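Local coordinates for protein-glutamine gamma-glutamyltransferase (Pseudomonas aeruginosa PAO1, PDB 6G49) that shows transglutaminase activity in vitro, joining protein glutamine and lysine side chains through this periplasmic domain of an inner-membrane protein, and is critical for the viability of the bacterium, at residues 249-254 with 259-264; 119-124 with 146-151; 45-50 with 221-226. One frame throughout, in Å; residues are numbered along the deposited sequence.

Contact 1 of 3, residues 249-254 with 259-264; sequences AMAFVL and IPARVV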
loop_
_atom_site.group_PDB
_atom_site.type_symbol
_atom_site.label_atom_id
_atom_site.label_comp_id
_atom_site.label_asym_id
_atom_site.label_seq_id
_atom_site.Cartn_x
_atom_site.Cartn_y
_atom_site.Cartn_z
ATOM N N ALA A 249 -5.044 7.811 6.810
ATOM C CA ALA A 249 -6.189 8.043 7.695
ATOM C C ALA A 249 -6.951 6.768 7.977
ATOM O O ALA A 249 -7.369 6.501 9.138
ATOM C CB ALA A 249 -7.139 9.079 7.147
ATOM N N MET A 250 -7.123 5.898 6.984
ATOM C CA MET A 250 -7.809 4.654 7.202
ATOM C C MET A 250 -7.003 3.779 8.165
ATOM O O MET A 250 -7.599 3.162 9.077
ATOM C CB MET A 250 -8.033 3.857 5.925
ATOM C CG MET A 250 -8.877 2.653 6.110
ATOM S SD MET A 250 -9.200 1.783 4.536
ATOM C CE MET A 250 -10.290 0.470 5.062
ATOM N N ALA A 251 -5.683 3.685 7.957
ATOM C CA ALA A 251 -4.870 2.867 8.855
ATOM C C ALA A 251 -4.945 3.414 10.293
ATOM O O ALA A 251 -5.033 2.620 11.255
ATOM C CB ALA A 251 -3.453 2.774 8.369
ATOM N N PHE A 252 -4.899 4.728 10.449
ATOM C CA PHE A 252 -5.032 5.387 11.768
ATOM C C PHE A 252 -6.312 4.940 12.456
ATOM O O PHE A 252 -6.272 4.492 13.624
ATOM C CB PHE A 252 -4.986 6.896 11.635
ATOM C CG PHE A 252 -5.061 7.613 12.952
ATOM C CD1 PHE A 252 -6.263 7.730 13.625
ATOM C CD2 PHE A 252 -3.919 8.146 13.490
ATOM C CE1 PHE A 252 -6.310 8.359 14.863
ATOM C CE2 PHE A 252 -3.954 8.790 14.737
ATOM C CZ PHE A 252 -5.161 8.911 15.397
ATOM N N VAL A 253 -7.445 5.076 11.763
ATOM C CA VAL A 253 -8.744 4.794 12.371
ATOM C C VAL A 253 -8.839 3.319 12.722
ATOM O O VAL A 253 -9.312 2.961 13.807
ATOM C CB VAL A 253 -9.918 5.256 11.490
ATOM C CG1 VAL A 253 -11.263 4.825 12.069
ATOM C CG2 VAL A 253 -9.869 6.741 11.345
ATOM N N LEU A 254 -8.325 2.422 11.854
ATOM C CA LEU A 254 -8.354 0.973 12.157
ATOM C C LEU A 254 -7.536 0.674 13.416
ATOM O O LEU A 254 -8.029 -0.068 14.312
ATOM C CB LEU A 254 -7.868 0.155 10.958
ATOM C CG LEU A 254 -8.758 0.155 9.720
ATOM C CD1 LEU A 254 -8.098 -0.636 8.620
ATOM C CD2 LEU A 254 -10.162 -0.366 9.983
ATOM N N ILE A 259 -7.795 -2.702 15.445
ATOM C CA ILE A 259 -7.585 -3.583 14.302
ATOM C C ILE A 259 -6.157 -3.343 13.824
ATOM O O ILE A 259 -5.841 -2.211 13.434
ATOM C CB ILE A 259 -8.616 -3.334 13.171
ATOM C CG1 ILE A 259 -10.040 -3.583 13.665
ATOM C CG2 ILE A 259 -8.264 -4.210 11.966
ATOM C CD1 ILE A 259 -11.133 -3.249 12.712
ATOM N N PRO A 260 -5.251 -4.352 13.845
ATOM C CA PRO A 260 -3.888 -4.115 13.376
ATOM C C PRO A 260 -3.947 -3.779 11.876
ATOM O O PRO A 260 -4.695 -4.414 11.138
ATOM C CB PRO A 260 -3.166 -5.437 13.644
ATOM C CG PRO A 260 -4.048 -6.120 14.687
ATOM C CD PRO A 260 -5.461 -5.758 14.278
ATOM N N ALA A 261 -3.210 -2.728 11.510
ATOM C CA ALA A 261 -3.285 -2.211 10.127
ATOM C C ALA A 261 -1.982 -1.522 9.812
ATOM O O ALA A 261 -1.329 -0.974 10.707
ATOM C CB ALA A 261 -4.447 -1.260 9.982
ATOM N N ARG A 262 -1.628 -1.474 8.503
ATOM C CA ARG A 262 -0.414 -0.790 8.106
ATOM C C ARG A 262 -0.651 -0.236 6.698
ATOM O O ARG A 262 -1.566 -0.678 5.998
ATOM C CB ARG A 262 0.846 -1.662 8.195
ATOM C CG ARG A 262 0.755 -2.954 7.402
ATOM C CD ARG A 262 1.939 -3.863 7.709
ATOM N NE ARG A 262 1.748 -5.159 7.093
ATOM C CZ ARG A 262 2.245 -6.326 7.541
ATOM N NH1 ARG A 262 3.016 -6.360 8.634
ATOM N NH2 ARG A 262 1.966 -7.448 6.872
ATOM N N VAL A 263 0.141 0.776 6.387
ATOM C CA VAL A 263 0.129 1.351 5.029
ATOM C C VAL A 263 1.055 0.540 4.140
ATOM O O VAL A 263 2.207 0.221 4.504
ATOM C CB VAL A 263 0.523 2.839 5.098
ATOM C CG1 VAL A 263 0.766 3.415 3.708
ATOM C CG2 VAL A 263 -0.511 3.646 5.873
ATOM N N VAL A 264 0.557 0.240 2.945
ATOM C CA VAL A 264 1.343 -0.426 1.900
ATOM C C VAL A 264 1.668 0.654 0.858
ATOM O O VAL A 264 0.760 1.334 0.399
ATOM C CB VAL A 264 0.585 -1.603 1.276
ATOM C CG1 VAL A 264 1.491 -2.386 0.327
ATOM C CG2 VAL A 264 0.075 -2.566 2.347
#

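Contact 2 of 3, residues 119-124 with 146-151; sequences PWLFAL and QPVEQR. With PO4 (phosphate ion), chain F; PO4 (phosphate ion), chain G.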
loop_
_atom_site.group_PDB
_atom_site.type_symbol
_atom_site.label_atom_id
_atom_site.label_comp_id
_atom_site.label_asym_id
_atom_site.label_seq_id
_atom_site.Cartn_x
_atom_site.Cartn_y
_atom_site.Cartn_z
ATOM N N PRO A 119 16.469 -0.361 -1.468
ATOM C CA PRO A 119 16.612 -1.812 -1.533
ATOM C C PRO A 119 15.345 -2.661 -1.628
ATOM O O PRO A 119 15.247 -3.643 -0.939
ATOM C CB PRO A 119 17.308 -2.082 -0.189
ATOM C CG PRO A 119 16.677 -1.127 0.787
ATOM C CD PRO A 119 16.432 0.112 -0.056
ATOM N N TRP A 120 14.313 -2.194 -2.348
ATOM C CA TRP A 120 13.015 -2.831 -2.466
ATOM C C TRP A 120 12.807 -3.243 -3.919
ATOM O O TRP A 120 13.036 -2.389 -4.802
ATOM C CB TRP A 120 11.881 -1.885 -2.016
ATOM C CG TRP A 120 12.244 -1.248 -0.705
ATOM C CD1 TRP A 120 12.718 -1.897 0.400
ATOM C CD2 TRP A 120 12.184 0.150 -0.360
ATOM N NE1 TRP A 120 12.972 -0.992 1.400
ATOM C CE2 TRP A 120 12.670 0.270 0.967
ATOM C CE3 TRP A 120 11.772 1.313 -1.020
ATOM C CZ2 TRP A 120 12.766 1.497 1.623
ATOM C CZ3 TRP A 120 11.912 2.537 -0.393
ATOM C CH2 TRP A 120 12.401 2.629 0.918
ATOM N N LEU A 121 12.400 -4.487 -4.155
ATOM C CA LEU A 121 11.968 -4.876 -5.494
ATOM C C LEU A 121 10.443 -4.797 -5.524
ATOM O O LEU A 121 9.731 -5.171 -4.566
ATOM C CB LEU A 121 12.445 -6.292 -5.800
ATOM C CG LEU A 121 13.956 -6.530 -5.810
ATOM C CD1 LEU A 121 14.273 -7.841 -6.508
ATOM C CD2 LEU A 121 14.736 -5.393 -6.385
ATOM N N PHE A 122 9.929 -4.325 -6.645
ATOM C CA PHE A 122 8.499 -4.173 -6.808
ATOM C C PHE A 122 7.882 -5.484 -7.297
ATOM O O PHE A 122 8.418 -6.117 -8.230
ATOM C CB PHE A 122 8.215 -3.059 -7.807
ATOM C CG PHE A 122 8.995 -1.801 -7.576
ATOM C CD1 PHE A 122 8.952 -1.173 -6.345
ATOM C CD2 PHE A 122 9.857 -1.297 -8.543
ATOM C CE1 PHE A 122 9.746 -0.083 -6.093
ATOM C CE2 PHE A 122 10.541 -0.123 -8.309
ATOM C CZ PHE A 122 10.478 0.493 -7.084
ATOM N N ALA A 123 6.744 -5.887 -6.742
ATOM C CA ALA A 123 6.105 -7.116 -7.179
ATOM C C ALA A 123 4.692 -7.177 -6.634
ATOM O O ALA A 123 4.421 -6.671 -5.527
ATOM C CB ALA A 123 6.879 -8.320 -6.677
ATOM N N LEU A 124 3.821 -7.905 -7.334
ATOM C CA LEU A 124 2.490 -8.226 -6.802
ATOM C C LEU A 124 2.648 -9.167 -5.604
ATOM O O LEU A 124 3.454 -10.095 -5.575
ATOM C CB LEU A 124 1.645 -8.933 -7.864
ATOM C CG LEU A 124 1.512 -8.259 -9.220
ATOM C CD1 LEU A 124 0.763 -9.193 -10.150
ATOM C CD2 LEU A 124 0.784 -6.902 -9.146
ATOM N N GLN A 146 21.393 -4.702 -1.041
ATOM C CA GLN A 146 21.885 -3.401 -1.359
ATOM C C GLN A 146 20.833 -2.646 -2.146
ATOM O O GLN A 146 20.042 -3.243 -2.909
ATOM C CB GLN A 146 23.136 -3.521 -2.232
ATOM C CG GLN A 146 24.282 -4.147 -1.460
ATOM C CD GLN A 146 25.522 -4.034 -2.299
ATOM O OE1 GLN A 146 25.629 -4.668 -3.343
ATOM N NE2 GLN A 146 26.427 -3.172 -1.867
ATOM N N PRO A 147 20.901 -1.312 -2.142
ATOM C CA PRO A 147 19.965 -0.525 -2.924
ATOM C C PRO A 147 20.158 -0.754 -4.421
ATOM O O PRO A 147 21.271 -1.014 -4.888
ATOM C CB PRO A 147 20.298 0.927 -2.607
ATOM C CG PRO A 147 21.119 0.875 -1.357
ATOM C CD PRO A 147 21.823 -0.474 -1.351
ATOM N N VAL A 148 19.080 -0.569 -5.182
ATOM C CA VAL A 148 19.156 -0.750 -6.638
ATOM C C VAL A 148 19.688 0.528 -7.269
ATOM O O VAL A 148 18.970 1.544 -7.374
ATOM C CB VAL A 148 17.782 -1.153 -7.213
ATOM C CG1 VAL A 148 17.897 -1.385 -8.707
ATOM C CG2 VAL A 148 17.270 -2.403 -6.550
ATOM N N GLU A 149 20.980 0.491 -7.672
ATOM C CA GLU A 149 21.652 1.659 -8.220
ATOM C C GLU A 149 21.947 1.511 -9.715
ATOM O O GLU A 149 22.361 2.482 -10.332
ATOM C CB GLU A 149 22.975 1.919 -7.499
ATOM C CG GLU A 149 22.810 2.092 -5.983
ATOM C CD GLU A 149 22.166 3.394 -5.575
ATOM O OE1 GLU A 149 21.811 4.204 -6.474
ATOM O OE2 GLU A 149 21.976 3.594 -4.334
ATOM N N GLN A 150 21.637 0.339 -10.282
ATOM C CA GLN A 150 21.714 0.157 -11.708
ATOM C C GLN A 150 20.422 -0.541 -12.164
ATOM O O GLN A 150 19.794 -1.216 -11.386
ATOM C CB GLN A 150 22.915 -0.715 -12.030
ATOM C CG GLN A 150 24.223 0.047 -11.954
ATOM C CD GLN A 150 25.332 -0.971 -12.002
ATOM O OE1 GLN A 150 25.459 -1.729 -12.969
ATOM N NE2 GLN A 150 26.082 -1.040 -10.915
ATOM N N ARG A 151 20.144 -0.461 -13.459
ATOM C CA ARG A 151 19.024 -1.261 -13.998
ATOM C C ARG A 151 19.174 -2.710 -13.562
ATOM O O ARG A 151 20.262 -3.281 -13.567
ATOM C CB ARG A 151 18.943 -1.135 -15.519
ATOM C CG ARG A 151 18.544 0.230 -16.024
ATOM C CD ARG A 151 18.793 0.323 -17.531
ATOM N NE ARG A 151 19.233 1.639 -17.935
ATOM C CZ ARG A 151 20.506 2.000 -18.037
ATOM N NH1 ARG A 151 21.482 1.097 -18.033
ATOM N NH2 ARG A 151 20.782 3.277 -18.142
HETATM P P PO4 F . 23.776 -2.625 -7.474
HETATM O O1 PO4 F . 24.105 -2.474 -5.992
HETATM O O2 PO4 F . 22.445 -2.004 -7.873
HETATM O O3 PO4 F . 24.745 -1.851 -8.351
HETATM O O4 PO4 F . 23.902 -4.130 -7.723
HETATM P P PO4 G . 16.399 2.769 -20.082
HETATM O O1 PO4 G . 14.961 2.620 -19.664
HETATM O O2 PO4 G . 16.459 3.992 -20.986
HETATM O O3 PO4 G . 17.316 3.054 -18.880
HETATM O O4 PO4 G . 16.775 1.519 -20.898
#

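Contact 3 of 3, residues 45-50 with 221-226; sequences DIAELG and LKPPAT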
loop_
_atom_site.group_PDB
_atom_site.type_symbol
_atom_site.label_atom_id
_atom_site.label_comp_id
_atom_site.label_asym_id
_atom_site.label_seq_id
_atom_site.Cartn_x
_atom_site.Cartn_y
_atom_site.Cartn_z
ATOM N N ASP A 45 3.357 13.572 0.037
ATOM C CA ASP A 45 4.604 13.184 -0.512
ATOM C C ASP A 45 4.395 12.305 -1.741
ATOM O O ASP A 45 5.200 12.391 -2.686
ATOM C CB ASP A 45 5.539 12.396 0.417
ATOM C CG ASP A 45 6.155 13.254 1.519
ATOM O OD1 ASP A 45 6.117 14.485 1.380
ATOM O OD2 ASP A 45 6.586 12.691 2.540
ATOM N N ILE A 46 3.323 11.510 -1.781
ATOM C CA ILE A 46 3.101 10.656 -2.944
ATOM C C ILE A 46 2.553 11.506 -4.094
ATOM O O ILE A 46 2.812 11.211 -5.261
ATOM C CB ILE A 46 2.215 9.422 -2.637
ATOM C CG1 ILE A 46 2.758 8.672 -1.434
ATOM C CG2 ILE A 46 2.151 8.525 -3.879
ATOM C CD1 ILE A 46 4.203 8.313 -1.575
ATOM N N ALA A 47 1.809 12.556 -3.766
ATOM C CA ALA A 47 1.314 13.496 -4.751
ATOM C C ALA A 47 2.506 14.106 -5.498
ATOM O O ALA A 47 2.478 14.359 -6.729
ATOM C CB ALA A 47 0.434 14.500 -4.078
ATOM N N GLU A 48 3.603 14.378 -4.779
ATOM C CA GLU A 48 4.804 14.897 -5.476
ATOM C C GLU A 48 5.290 13.897 -6.550
ATOM O O GLU A 48 5.641 14.287 -7.659
ATOM C CB GLU A 48 5.863 15.320 -4.452
ATOM C CG GLU A 48 7.178 15.680 -5.139
ATOM C CD GLU A 48 8.207 16.436 -4.311
ATOM O OE1 GLU A 48 7.854 16.887 -3.201
ATOM O OE2 GLU A 48 9.368 16.566 -4.786
ATOM N N LEU A 49 5.259 12.562 -6.303
ATOM C CA LEU A 49 5.531 11.550 -7.336
ATOM C C LEU A 49 4.459 11.506 -8.425
ATOM O O LEU A 49 4.748 11.132 -9.586
ATOM C CB LEU A 49 5.692 10.125 -6.743
ATOM C CG LEU A 49 6.954 9.861 -5.917
ATOM C CD1 LEU A 49 6.882 8.451 -5.275
ATOM C CD2 LEU A 49 8.257 9.969 -6.726
ATOM N N GLY A 50 3.227 11.813 -8.068
ATOM C CA GLY A 50 2.122 11.883 -8.989
ATOM C C GLY A 50 2.396 12.870 -10.115
ATOM O O GLY A 50 1.670 12.835 -11.128
ATOM N N LEU A 221 -4.073 15.851 -6.780
ATOM C CA LEU A 221 -2.645 15.948 -6.724
ATOM C C LEU A 221 -2.220 17.239 -6.026
ATOM O O LEU A 221 -1.043 17.410 -5.827
ATOM C CB LEU A 221 -2.105 15.903 -8.154
ATOM C CG LEU A 221 -2.010 14.508 -8.753
ATOM C CD1 LEU A 221 -1.771 14.540 -10.253
ATOM C CD2 LEU A 221 -0.887 13.731 -8.072
ATOM N N LYS A 222 -3.168 18.117 -5.672
ATOM C CA LYS A 222 -2.884 19.350 -4.996
ATOM C C LYS A 222 -3.790 19.463 -3.801
ATOM O O LYS A 222 -4.628 20.338 -3.702
ATOM C CB LYS A 222 -2.990 20.531 -5.974
ATOM C CG LYS A 222 -1.824 20.622 -6.956
ATOM C CD LYS A 222 -1.432 22.039 -7.359
ATOM C CE LYS A 222 0.067 22.245 -7.477
ATOM N NZ LYS A 222 0.724 21.175 -8.270
ATOM N N PRO A 223 -3.627 18.556 -2.813
ATOM C CA PRO A 223 -4.423 18.611 -1.613
ATOM C C PRO A 223 -4.139 19.841 -0.765
ATOM O O PRO A 223 -3.012 20.308 -0.666
ATOM C CB PRO A 223 -4.008 17.390 -0.797
ATOM C CG PRO A 223 -2.703 16.928 -1.401
ATOM C CD PRO A 223 -2.588 17.513 -2.793
ATOM N N PRO A 224 -5.171 20.345 -0.090
ATOM C CA PRO A 224 -5.006 21.443 0.849
ATOM C C PRO A 224 -4.142 21.024 2.048
ATOM O O PRO A 224 -4.104 19.858 2.462
ATOM C CB PRO A 224 -6.418 21.807 1.319
ATOM C CG PRO A 224 -7.360 20.822 0.647
ATOM C CD PRO A 224 -6.557 19.896 -0.224
ATOM N N ALA A 225 -3.388 21.997 2.554
ATOM C CA ALA A 225 -2.572 21.833 3.741
ATOM C C ALA A 225 -3.467 21.538 4.953
ATOM O O ALA A 225 -4.661 21.948 5.071
ATOM C CB ALA A 225 -1.734 23.079 3.937
ATOM N N THR A 226 -2.929 20.713 5.850
ATOM C CA THR A 226 -3.592 20.429 7.125
ATOM C C THR A 226 -2.680 20.916 8.253
ATOM O O THR A 226 -1.504 21.114 8.025
ATOM C CB THR A 226 -3.871 18.926 7.287
ATOM O OG1 THR A 226 -2.640 18.221 7.148
ATOM C CG2 THR A 226 -4.815 18.365 6.250
#

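Contact 1 of 3, residues 249-254 with 259-264
Ile259 closes the turn out of the helix by giving its backbone N-H to Leu254 O, at 2.9 Å from N to O. The bond is fairly straight at hydrogen (160°), yet the donor stands above the carbonyl plane, 36° out of it. With CG1 anti to the carbonyl carbon, the side chain of Ile259 reaches back so that CD1 lies 4.1 Å from Leu254 CD2, the two branched chains crossing at a slant. Pro260 then carries the chain away toward the sheet. Ala261 opens the strand; its CB meets Leu254 CB at 3.8 Å and touches CD1 of the same leucine, and with so small a side chain facing the helix the two backbones can come close. This is the helix-to-strand unit of the papain-like transglutaminase core: helix 243-256 begins at the presumed nucleophile Cys243, and over residues 249-254 it runs almost antiparallel to strand residues 261-264, at 169°, with the short axes approaching to 7.5 Å. Arg262 turns to the other side of the strand, where Glu291 and Glu79 form salt bridges with its guanidinium. At Val263, CG2 reaches Ala251 CB at 4.0 Å, one small methyl against another.

Contact 2 of 3, residues 119-124 with 146-151
Leu121 and Val148 carry the side-chain part of this contact, crossing at about a right angle and meeting through single methyls, Leu121 CD2 and Val148 CG2, 3.9 Å apart. The valine methyl is placed by its first torsion: Val148 holds CG1 anti to the backbone N (chi1 -178°), which leaves CG2 beside that nitrogen and facing the leucine. Branched aliphatic residues suit this buried spot. Toward the surface the meeting passes to the prolines. Pro119 N sits 3.8 Å from Pro147 CA, while the Pro119 ring lays its CB against the backbone carbonyl of Gln146, CB to O 4.0 Å; two stiff rings fit a place where the chains touch without pairing as strands. Beyond Val148 the loop turns to solvent and holds phosphate, probably from the crystallisation liquor. Glu149 N binds O2 of one ion at 2.9 Å and 167°, with a weak second bond from Gln150 N to the same oxygen; Arg151 NE reaches O3 of another at 2.6 Å, near the guanidinium plane. The loop leads from strand 142-144, the antiparallel neighbour of strand 120-124, to strand 152-158 of the six-stranded sheet, and Leu121 also rests on Leu142 and on Met113 of strand 107-113.

Contact 3 of 3, residues 45-50 with 221-226
Leu221 has the most surface buried here, and it spends one methyl, CD2, on the helical turn 45-50. Leu221 CD2 lies 3.6 Å from Gly50 CA and 3.7 Å from Ala47 O, with Ala47 CB a little farther off at 4.3 Å, while Leu221 CD1 lies 3.9 Å from Gly50 O. The first torsion (chi1 -80°) swings CG round beside the backbone N, bringing the fork to the helical turn even though CB does not point there; chi2 of 167° sets CD1 anti to CA and leaves CD2 as the other branch, against Gly50 CA and Ala47 O. Ala47, the next most buried, faces the loop directly; its CB lies 3.7 Å from Leu221 O and reaches Pro223 CD at the looser distance of 4.5 Å. A short methyl is apt, since the two backbones approach to 5.1 Å between the CA atoms of Ala47 and Leu221. Gly50 completes the trio, its bare CA leaving room for the leucine methyl. The fit is van der Waals contact of side-chain carbons with backbone and with one another, 161 Å² in all. Phe242 also touches both Ala47 and Leu221, and next to it comes Cys243, on which Ile46 packs. The N-terminal helical turn and the loop before helix 230-238 thus meet beside the presumed Cys-His-Asp site of the transglutaminase-like fold, as Ala47 lies about 7 Å from Cys243, side chain to side chain.

Contacts 1 and 3 lie near the presumed catalytic residues, with their centres 20 Å apart and nearest atoms about 8 Å. Helix 243-256 links them: it supplies one side of contact 1, and its first residue, Cys243, receives Ile46 beside contact 3. The side chain of Val263 is about 8 Å from that of Cys243 and about 9 Å from that of His287. Contact 2 belongs to the N-terminal region, away from these sites and 26 Å from contact 1 between centres, on the opposite side of the chain's centre; yet strands 120-124 and 261-265 both pair with strand 72-81. Contact 3 joins the two family regions, and contact 2 falls within the chain it spans.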